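Local coordinates for protein inositol-1-monophosphatase (Nostoc sp., PDB 5ZHH) that probably hydrolyses inositol monophosphates to free inositol and inorganic phosphate, at residues S146-L151 with R202-W207; G227-A232 with S251-L256; T231-T236 with R258-V263. One frame throughout, in Å; residues are numbered along the deposited sequence.

Contact 1. Residues S146-L151 with R202-W207; sequences SDTSEL and RVDGYW
Ser-146 and Thr-148 close on the carboxylate of Asp-204, the residue directly ahead of strand 205-208, the central strand of the five-stranded mixed sheet of the inositol monophosphatase fold. The contact pins the loop between strands 141-142 and 156-158 to the start of that strand. Two direct hydrogen bonds carry it, and both hydroxyls donate to the same oxygen. Ser-146 OG lies 2.5 Å from Asp-204 OD1, shorter than usual, so the exact length should not be pressed, and Thr-148 OG1 lies 2.7 Å from Asp-204 OD1. The threonine hydroxyl reaches OD1 from above the carboxylate, 55° out of its plane, and the two side chains cross at about a right angle. Thr-148 CG2 sits anti to the backbone N, which leaves OG1 (chi1 -51°) beside that N and directed at the acid. OD2 accepts from the backbone N of Leu-155, so both carboxylate oxygens are engaged, and Asn-249 ND2 bonds to Ser-146 OG and to Thr-148 O. With several donors converging on it, this buried acid would probably be stabilised as an anion. His-97 of the second subunit packs on Asp-204, placing the site beside a subunit interface. The remaining link is solvent-mediated: a water accepts from Ser-146 N at 2.9 Å and donates to Val-203 O, also at 2.9 Å.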
loop_
_atom_site.group_PDB
_atom_site.type_symbol
_atom_site.label_atom_id
_atom_site.label_comp_id
_atom_site.label_asym_id
_atom_site.label_seq_id
_atom_site.Cartn_x
_atom_site.Cartn_y
_atom_site.Cartn_z
ATOM N N SER A 146 -22.133 -11.211 6.120
ATOM C CA SER A 146 -21.865 -12.023 7.295
ATOM C C SER A 146 -22.972 -13.054 7.519
ATOM O O SER A 146 -24.047 -13.008 6.913
ATOM C CB SER A 146 -21.735 -11.133 8.528
ATOM O OG SER A 146 -22.994 -10.564 8.844
ATOM N N ASP A 147 -22.712 -13.977 8.443
ATOM C CA ASP A 147 -23.660 -15.020 8.807
ATOM C C ASP A 147 -24.406 -14.700 10.080
ATOM O O ASP A 147 -25.243 -15.499 10.507
ATOM C CB ASP A 147 -22.961 -16.375 8.949
ATOM C CG ASP A 147 -22.478 -16.940 7.628
ATOM O OD1 ASP A 147 -23.212 -16.814 6.626
ATOM O OD2 ASP A 147 -21.363 -17.527 7.592
ATOM N N THR A 148 -24.120 -13.552 10.694
ATOM C CA THR A 148 -24.721 -13.197 11.972
ATOM C C THR A 148 -26.241 -13.283 11.893
ATOM O O THR A 148 -26.868 -12.687 11.012
ATOM C CB THR A 148 -24.301 -11.783 12.374
ATOM O OG1 THR A 148 -22.875 -11.665 12.281
ATOM C CG2 THR A 148 -24.749 -11.483 13.800
ATOM N N SER A 149 -26.826 -14.029 12.829
ATOM C CA SER A 149 -28.260 -14.254 12.858
ATOM C C SER A 149 -28.957 -13.683 14.084
ATOM O O SER A 149 -30.185 -13.560 14.063
ATOM C CB SER A 149 -28.567 -15.760 12.752
ATOM O OG SER A 149 -27.927 -16.504 13.777
ATOM N N GLU A 150 -28.228 -13.368 15.155
ATOM C CA GLU A 150 -28.809 -12.829 16.379
ATOM C C GLU A 150 -28.487 -11.344 16.488
ATOM O O GLU A 150 -27.329 -10.941 16.320
ATOM C CB GLU A 150 -28.276 -13.565 17.606
ATOM C CG GLU A 150 -28.568 -15.047 17.609
ATOM C CD GLU A 150 -27.891 -15.753 18.762
ATOM O OE1 GLU A 150 -27.985 -15.251 19.902
ATOM O OE2 GLU A 150 -27.232 -16.787 18.524
ATOM N N LEU A 151 -29.502 -10.543 16.811
ATOM C CA LEU A 151 -29.289 -9.110 16.970
ATOM C C LEU A 151 -28.303 -8.820 18.097
ATOM O O LEU A 151 -27.447 -7.937 17.969
ATOM C CB LEU A 151 -30.629 -8.414 17.215
ATOM C CG LEU A 151 -30.798 -6.950 16.818
ATOM C CD1 LEU A 151 -30.288 -6.687 15.412
ATOM C CD2 LEU A 151 -32.275 -6.565 16.929
ATOM N N ARG A 202 -18.292 -6.587 7.274
ATOM C CA ARG A 202 -17.659 -5.884 8.387
ATOM C C ARG A 202 -18.681 -5.399 9.408
ATOM O O ARG A 202 -18.340 -5.197 10.578
ATOM C CB ARG A 202 -16.850 -4.704 7.863
ATOM C CG ARG A 202 -15.567 -5.129 7.133
ATOM C CD ARG A 202 -15.009 -3.973 6.327
ATOM N NE ARG A 202 -13.818 -4.362 5.573
ATOM C CZ ARG A 202 -13.092 -3.523 4.841
ATOM N NH1 ARG A 202 -12.028 -3.964 4.186
ATOM N NH2 ARG A 202 -13.436 -2.247 4.758
ATOM N N VAL A 203 -19.918 -5.166 8.976
ATOM C CA VAL A 203 -21.052 -4.968 9.864
ATOM C C VAL A 203 -22.168 -5.873 9.372
ATOM O O VAL A 203 -22.136 -6.381 8.252
ATOM C CB VAL A 203 -21.523 -3.499 9.925
ATOM C CG1 VAL A 203 -20.457 -2.620 10.549
ATOM C CG2 VAL A 203 -21.858 -2.993 8.542
ATOM N N ASP A 204 -23.166 -6.069 10.227
ATOM C CA ASP A 204 -24.266 -6.957 9.897
ATOM C C ASP A 204 -25.481 -6.222 9.363
ATOM O O ASP A 204 -26.350 -6.856 8.765
ATOM C CB ASP A 204 -24.652 -7.778 11.132
ATOM C CG ASP A 204 -23.464 -8.507 11.720
ATOM O OD1 ASP A 204 -22.811 -9.289 10.982
ATOM O OD2 ASP A 204 -23.163 -8.282 12.905
ATOM N N GLY A 205 -25.551 -4.910 9.537
ATOM C CA GLY A 205 -26.728 -4.176 9.123
ATOM C C GLY A 205 -26.523 -2.687 9.266
ATOM O O GLY A 205 -25.667 -2.223 10.026
ATOM N N TYR A 206 -27.337 -1.949 8.525
ATOM C CA TYR A 206 -27.236 -0.505 8.407
ATOM C C TYR A 206 -28.643 0.036 8.195
ATOM O O TYR A 206 -29.444 -0.582 7.489
ATOM C CB TYR A 206 -26.295 -0.127 7.246
ATOM C CG TYR A 206 -26.514 1.251 6.646
ATOM C CD1 TYR A 206 -26.218 2.405 7.362
ATOM C CD2 TYR A 206 -27.021 1.390 5.354
ATOM C CE1 TYR A 206 -26.417 3.664 6.802
ATOM C CE2 TYR A 206 -27.226 2.639 4.793
ATOM C CZ TYR A 206 -26.926 3.765 5.517
ATOM O OH TYR A 206 -27.141 5.004 4.963
ATOM N N TRP A 207 -28.964 1.144 8.858
ATOM C CA TRP A 207 -30.221 1.836 8.607
ATOM C C TRP A 207 -29.974 3.332 8.692
ATOM O O TRP A 207 -29.080 3.782 9.411
ATOM C CB TRP A 207 -31.328 1.414 9.588
ATOM C CG TRP A 207 -31.293 2.147 10.890
ATOM C CD1 TRP A 207 -32.032 3.250 11.239
ATOM C CD2 TRP A 207 -30.470 1.842 12.020
ATOM N NE1 TRP A 207 -31.722 3.641 12.520
ATOM C CE2 TRP A 207 -30.767 2.794 13.024
ATOM C CE3 TRP A 207 -29.518 0.849 12.290
ATOM C CZ2 TRP A 207 -30.137 2.793 14.268
ATOM C CZ3 TRP A 207 -28.891 0.849 13.526
ATOM C CH2 TRP A 207 -29.207 1.816 14.504
HETATM O O HOH W 1 -22.907 -8.407 6.348
#

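Contact 2. Residues G227-A232 with S251-L256; sequences GGKVTA and SIHDNL
Strand 229-231, the last strand within this chain at one side of the five-stranded sheet, meets the first turn of helix 253-261 through Lys-229, Thr-231 and the imidazole of His-253. The ring is engaged in two ways. Over one face runs the aliphatic part of Lys-229: CG stands 3.9 Å from the centroid of the His-253 ring and only 12° off its normal, the evidence for a CH-pi contact. Extended beyond CG, the lysine chain carries CD across the ring to 3.8 Å from His-253 CG, and CE on toward His-253 CD2. At the ring edge the contact is polar. His-253 NE2 donates to Thr-231 OG1 at 2.7 Å, and the oxygen lies 1° from the ring plane. That hydroxyl in turn donates to Ala-232 O at 2.7 Å, on a lone pair in the carbonyl plane; with chi1 at 65°, OG1 stands between the backbone N and the carbonyl carbon, where it can serve both partners. His-253 ND1 is hydrogen-bonded to Thr-248 OG1, so both ring nitrogens are held and the rotation of the imidazole is fixed. Around the contact, His-253 also rests on Leu-246 of the adjacent strand 245-248, whereas Val-230 points away from the histidine and packs against helix 213-225.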
loop_
_atom_site.group_PDB
_atom_site.type_symbol
_atom_site.label_atom_id
_atom_site.label_comp_id
_atom_site.label_asym_id
_atom_site.label_seq_id
_atom_site.Cartn_x
_atom_site.Cartn_y
_atom_site.Cartn_z
ATOM N N GLY A 227 -25.265 -10.934 -1.308
ATOM C CA GLY A 227 -26.131 -11.816 -0.564
ATOM C C GLY A 227 -26.986 -11.147 0.487
ATOM O O GLY A 227 -27.652 -11.855 1.252
ATOM N N GLY A 228 -27.004 -9.813 0.538
ATOM C CA GLY A 228 -27.752 -9.084 1.543
ATOM C C GLY A 228 -29.147 -8.699 1.082
ATOM O O GLY A 228 -29.624 -9.110 0.022
ATOM N N LYS A 229 -29.806 -7.875 1.907
ATOM C CA LYS A 229 -31.196 -7.497 1.691
ATOM C C LYS A 229 -31.407 -6.025 2.034
ATOM O O LYS A 229 -30.897 -5.535 3.046
ATOM C CB LYS A 229 -32.124 -8.376 2.541
ATOM C CG LYS A 229 -33.597 -8.175 2.293
ATOM C CD LYS A 229 -34.413 -9.228 3.039
ATOM C CE LYS A 229 -35.901 -8.926 2.963
ATOM N NZ LYS A 229 -36.731 -10.033 3.521
ATOM N N VAL A 230 -32.171 -5.324 1.194
ATOM C CA VAL A 230 -32.408 -3.888 1.343
ATOM C C VAL A 230 -33.902 -3.616 1.208
ATOM O O VAL A 230 -34.504 -3.950 0.181
ATOM C CB VAL A 230 -31.626 -3.061 0.309
ATOM C CG1 VAL A 230 -31.842 -1.575 0.554
ATOM C CG2 VAL A 230 -30.155 -3.397 0.355
ATOM N N THR A 231 -34.498 -3.004 2.239
ATOM C CA THR A 231 -35.927 -2.700 2.264
ATOM C C THR A 231 -36.154 -1.367 2.970
ATOM O O THR A 231 -35.212 -0.700 3.412
ATOM C CB THR A 231 -36.725 -3.783 3.004
ATOM O OG1 THR A 231 -36.330 -3.785 4.382
ATOM C CG2 THR A 231 -36.468 -5.163 2.416
ATOM N N ALA A 232 -37.428 -0.997 3.111
ATOM C CA ALA A 232 -37.815 0.041 4.056
ATOM C C ALA A 232 -37.683 -0.486 5.487
ATOM O O ALA A 232 -37.393 -1.662 5.718
ATOM C CB ALA A 232 -39.250 0.504 3.792
ATOM N N SER A 251 -29.888 -12.190 7.248
ATOM C CA SER A 251 -30.220 -13.070 8.367
ATOM C C SER A 251 -30.770 -12.315 9.573
ATOM O O SER A 251 -31.633 -12.849 10.278
ATOM C CB SER A 251 -28.997 -13.899 8.763
ATOM O OG SER A 251 -28.485 -14.591 7.633
ATOM N N ILE A 252 -30.307 -11.091 9.841
ATOM C CA ILE A 252 -30.879 -10.302 10.934
ATOM C C ILE A 252 -31.927 -9.316 10.430
ATOM O O ILE A 252 -32.391 -8.469 11.197
ATOM C CB ILE A 252 -29.811 -9.558 11.763
ATOM C CG1 ILE A 252 -29.031 -8.563 10.896
ATOM C CG2 ILE A 252 -28.899 -10.529 12.505
ATOM C CD1 ILE A 252 -28.313 -7.502 11.720
ATOM N N HIS A 253 -32.302 -9.394 9.152
ATOM C CA HIS A 253 -33.163 -8.364 8.577
ATOM C C HIS A 253 -34.487 -8.263 9.325
ATOM O O HIS A 253 -34.922 -7.166 9.690
ATOM C CB HIS A 253 -33.417 -8.648 7.097
ATOM C CG HIS A 253 -33.790 -7.425 6.323
ATOM N ND1 HIS A 253 -32.850 -6.603 5.737
ATOM C CD2 HIS A 253 -34.993 -6.843 6.100
ATOM C CE1 HIS A 253 -33.462 -5.586 5.155
ATOM N NE2 HIS A 253 -34.762 -5.703 5.367
ATOM N N ASP A 254 -35.147 -9.402 9.558
ATOM C CA ASP A 254 -36.435 -9.371 10.244
ATOM C C ASP A 254 -36.286 -8.900 11.682
ATOM O O ASP A 254 -37.173 -8.216 12.208
ATOM C CB ASP A 254 -37.096 -10.752 10.193
ATOM C CG ASP A 254 -36.233 -11.843 10.811
ATOM O OD1 ASP A 254 -34.992 -11.674 10.857
ATOM O OD2 ASP A 254 -36.796 -12.877 11.241
ATOM N N ASN A 255 -35.187 -9.273 12.342
ATOM C CA ASN A 255 -34.982 -8.870 13.729
ATOM C C ASN A 255 -34.735 -7.372 13.826
ATOM O O ASN A 255 -35.289 -6.696 14.699
ATOM C CB ASN A 255 -33.804 -9.634 14.330
ATOM C CG ASN A 255 -33.994 -11.143 14.293
ATOM O OD1 ASN A 255 -33.098 -11.869 13.867
ATOM N ND2 ASN A 255 -35.147 -11.620 14.743
ATOM N N LEU A 256 -33.907 -6.833 12.933
ATOM C CA LEU A 256 -33.646 -5.398 12.954
ATOM C C LEU A 256 -34.891 -4.612 12.561
ATOM O O LEU A 256 -35.179 -3.560 13.143
ATOM C CB LEU A 256 -32.468 -5.075 12.032
ATOM C CG LEU A 256 -31.972 -3.629 11.969
ATOM C CD1 LEU A 256 -31.833 -3.029 13.357
ATOM C CD2 LEU A 256 -30.630 -3.591 11.234
#

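Contact 3. Residues T231-T236 with R258-V263; sequences TAYDST and RALMQV
Tyr-233 and Leu-260 meet at about a right angle where the type I beta turn from Ala-232 to Ser-235, just beyond strand 229-231, approaches the last turn of helix 253-261. The leucine comes over one face of the phenol ring, but not over its middle: CD1 stands 4.1 Å above the ring plane, offset toward the rim, and its nearest ring atom is Tyr-233 CG, also at 4.1 Å. Trp-207 meets the tyrosine too, with the ring planes at about 80°, so the phenol is also held by an aromatic partner from strand 205-208.

Met-261, an exposed residue, makes the second part of the contact. Bends in its chain at chi2 (-59°) and chi3 (94°) bring its sulfur and methyl up to the turn: CE lies 3.7 Å from Tyr-233 CB, and SD lies 3.5 Å from Asp-234 CB. The first of these is an apolar pair and the second a van der Waals approach of sulfur to carbon; both meet the CB at the root of the side chain rather than the ring or the carboxylate. A polar tie to the same helix comes from Tyr-233 O, bonded to Ser-257 OG. The carboxylate of Asp-234 leads away from the methionine and braces its own loop. OD1 accepts from Thr-236 N at 3.0 Å, from above the carboxylate plane, forming an Asx turn, while Thr-236 OG1 donates to the syn lone pair of Asp-234 OD1 at 2.6 Å.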
loop_
_atom_site.group_PDB
_atom_site.type_symbol
_atom_site.label_atom_id
_atom_site.label_comp_id
_atom_site.label_asym_id
_atom_site.label_seq_id
_atom_site.Cartn_x
_atom_site.Cartn_y
_atom_site.Cartn_z
ATOM N N THR A 231 -34.498 -3.004 2.239
ATOM C CA THR A 231 -35.927 -2.700 2.264
ATOM C C THR A 231 -36.154 -1.367 2.970
ATOM O O THR A 231 -35.212 -0.700 3.412
ATOM C CB THR A 231 -36.725 -3.783 3.004
ATOM O OG1 THR A 231 -36.330 -3.785 4.382
ATOM C CG2 THR A 231 -36.468 -5.163 2.416
ATOM N N ALA A 232 -37.428 -0.997 3.111
ATOM C CA ALA A 232 -37.815 0.041 4.056
ATOM C C ALA A 232 -37.683 -0.486 5.487
ATOM O O ALA A 232 -37.393 -1.662 5.718
ATOM C CB ALA A 232 -39.250 0.504 3.792
ATOM N N TYR A 233 -37.885 0.408 6.461
ATOM C CA TYR A 233 -37.748 0.008 7.860
ATOM C C TYR A 233 -38.685 -1.148 8.207
ATOM O O TYR A 233 -38.311 -2.050 8.968
ATOM C CB TYR A 233 -38.018 1.188 8.794
ATOM C CG TYR A 233 -36.919 2.232 8.928
ATOM C CD1 TYR A 233 -35.907 2.379 7.968
ATOM C CD2 TYR A 233 -36.911 3.089 10.021
ATOM C CE1 TYR A 233 -34.916 3.361 8.121
ATOM C CE2 TYR A 233 -35.947 4.062 10.171
ATOM C CZ TYR A 233 -34.953 4.200 9.226
ATOM O OH TYR A 233 -34.007 5.189 9.414
ATOM N N ASP A 234 -39.907 -1.142 7.667
ATOM C CA ASP A 234 -40.905 -2.152 8.009
ATOM C C ASP A 234 -40.847 -3.381 7.114
ATOM O O ASP A 234 -41.766 -4.208 7.163
ATOM C CB ASP A 234 -42.317 -1.554 7.966
ATOM C CG ASP A 234 -42.714 -1.060 6.582
ATOM O OD1 ASP A 234 -41.937 -1.226 5.624
ATOM O OD2 ASP A 234 -43.817 -0.496 6.451
ATOM N N SER A 235 -39.795 -3.515 6.302
ATOM C CA SER A 235 -39.531 -4.631 5.397
ATOM C C SER A 235 -40.408 -4.621 4.150
ATOM O O SER A 235 -40.331 -5.561 3.356
ATOM C CB SER A 235 -39.660 -5.998 6.084
ATOM O OG SER A 235 -38.646 -6.165 7.056
ATOM N N THR A 236 -41.232 -3.597 3.942
ATOM C CA THR A 236 -41.825 -3.404 2.630
ATOM C C THR A 236 -40.732 -2.906 1.680
ATOM O O THR A 236 -39.656 -2.509 2.130
ATOM C CB THR A 236 -42.994 -2.423 2.712
ATOM O OG1 THR A 236 -42.519 -1.136 3.126
ATOM C CG2 THR A 236 -44.052 -2.928 3.697
ATOM N N ARG A 258 -37.993 -5.469 13.128
ATOM C CA ARG A 258 -38.855 -5.476 14.309
ATOM C C ARG A 258 -38.403 -4.433 15.328
ATOM O O ARG A 258 -39.221 -3.682 15.872
ATOM C CB ARG A 258 -38.882 -6.869 14.949
ATOM C CG ARG A 258 -39.643 -6.866 16.289
ATOM C CD ARG A 258 -39.723 -8.237 16.954
ATOM N NE ARG A 258 -38.492 -8.651 17.624
ATOM C CZ ARG A 258 -38.199 -8.366 18.889
ATOM N NH1 ARG A 258 -39.030 -7.638 19.626
ATOM N NH2 ARG A 258 -37.051 -8.796 19.412
ATOM N N ALA A 259 -37.096 -4.369 15.597
ATOM C CA ALA A 259 -36.584 -3.375 16.537
ATOM C C ALA A 259 -36.908 -1.959 16.071
ATOM O O ALA A 259 -37.293 -1.104 16.878
ATOM C CB ALA A 259 -35.080 -3.552 16.726
ATOM N N LEU A 260 -36.785 -1.705 14.766
ATOM C CA LEU A 260 -37.118 -0.389 14.222
ATOM C C LEU A 260 -38.613 -0.087 14.338
ATOM O O LEU A 260 -39.001 1.084 14.436
ATOM C CB LEU A 260 -36.636 -0.294 12.771
ATOM C CG LEU A 260 -35.109 -0.273 12.641
ATOM C CD1 LEU A 260 -34.650 -0.362 11.177
ATOM C CD2 LEU A 260 -34.519 0.964 13.315
ATOM N N MET A 261 -39.465 -1.114 14.289
ATOM C CA MET A 261 -40.905 -0.935 14.458
ATOM C C MET A 261 -41.313 -0.762 15.910
ATOM O O MET A 261 -42.492 -0.496 16.179
ATOM C CB MET A 261 -41.673 -2.129 13.882
ATOM C CG MET A 261 -41.540 -2.316 12.373
ATOM S SD MET A 261 -42.119 -0.886 11.444
ATOM C CE MET A 261 -40.604 0.051 11.203
ATOM N N GLN A 262 -40.390 -0.941 16.846
ATOM C CA GLN A 262 -40.704 -0.936 18.270
ATOM C C GLN A 262 -39.749 -0.022 19.017
ATOM O O GLN A 262 -39.296 -0.333 20.121
ATOM C CB GLN A 262 -40.662 -2.354 18.835
ATOM C CG GLN A 262 -41.581 -3.335 18.110
ATOM C CD GLN A 262 -41.449 -4.751 18.624
ATOM O OE1 GLN A 262 -40.421 -5.121 19.188
ATOM N NE2 GLN A 262 -42.484 -5.559 18.417
ATOM N N VAL A 263 -39.428 1.122 18.423
ATOM C CA VAL A 263 -38.456 2.038 19.010
ATOM C C VAL A 263 -39.129 2.844 20.114
ATOM O O VAL A 263 -40.098 3.568 19.847
ATOM C CB VAL A 263 -37.850 2.963 17.942
ATOM C CG1 VAL A 263 -36.907 3.969 18.587
ATOM C CG2 VAL A 263 -37.117 2.137 16.894
#

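Overall arrangement
All three contacts lie in the part of the fold built on the five-stranded sheet. Contact 1 closes first along the chain; contacts 2 and 3 then start from the same region, sharing Thr-231 and Ala-232, and both use helix 253-261. Between centres, contacts 1 and 2 are about 9 Å apart, 2 and 3 about 10 Å, and 1 and 3 about 15 Å: a compact triangle, each touching the other two. Thr-148 O lies 3.3 Å from Ile-252 CG2, joining contacts 1 and 2; Trp-207 CD1 lies 3.3 Å from Tyr-233 OH, joining 1 and 3. Strand 229-231 thus reaches helix 253-261 through contacts 2 and 3, and strand 205-208 through Trp-207, whose NE1 packs on Leu-260 CD2.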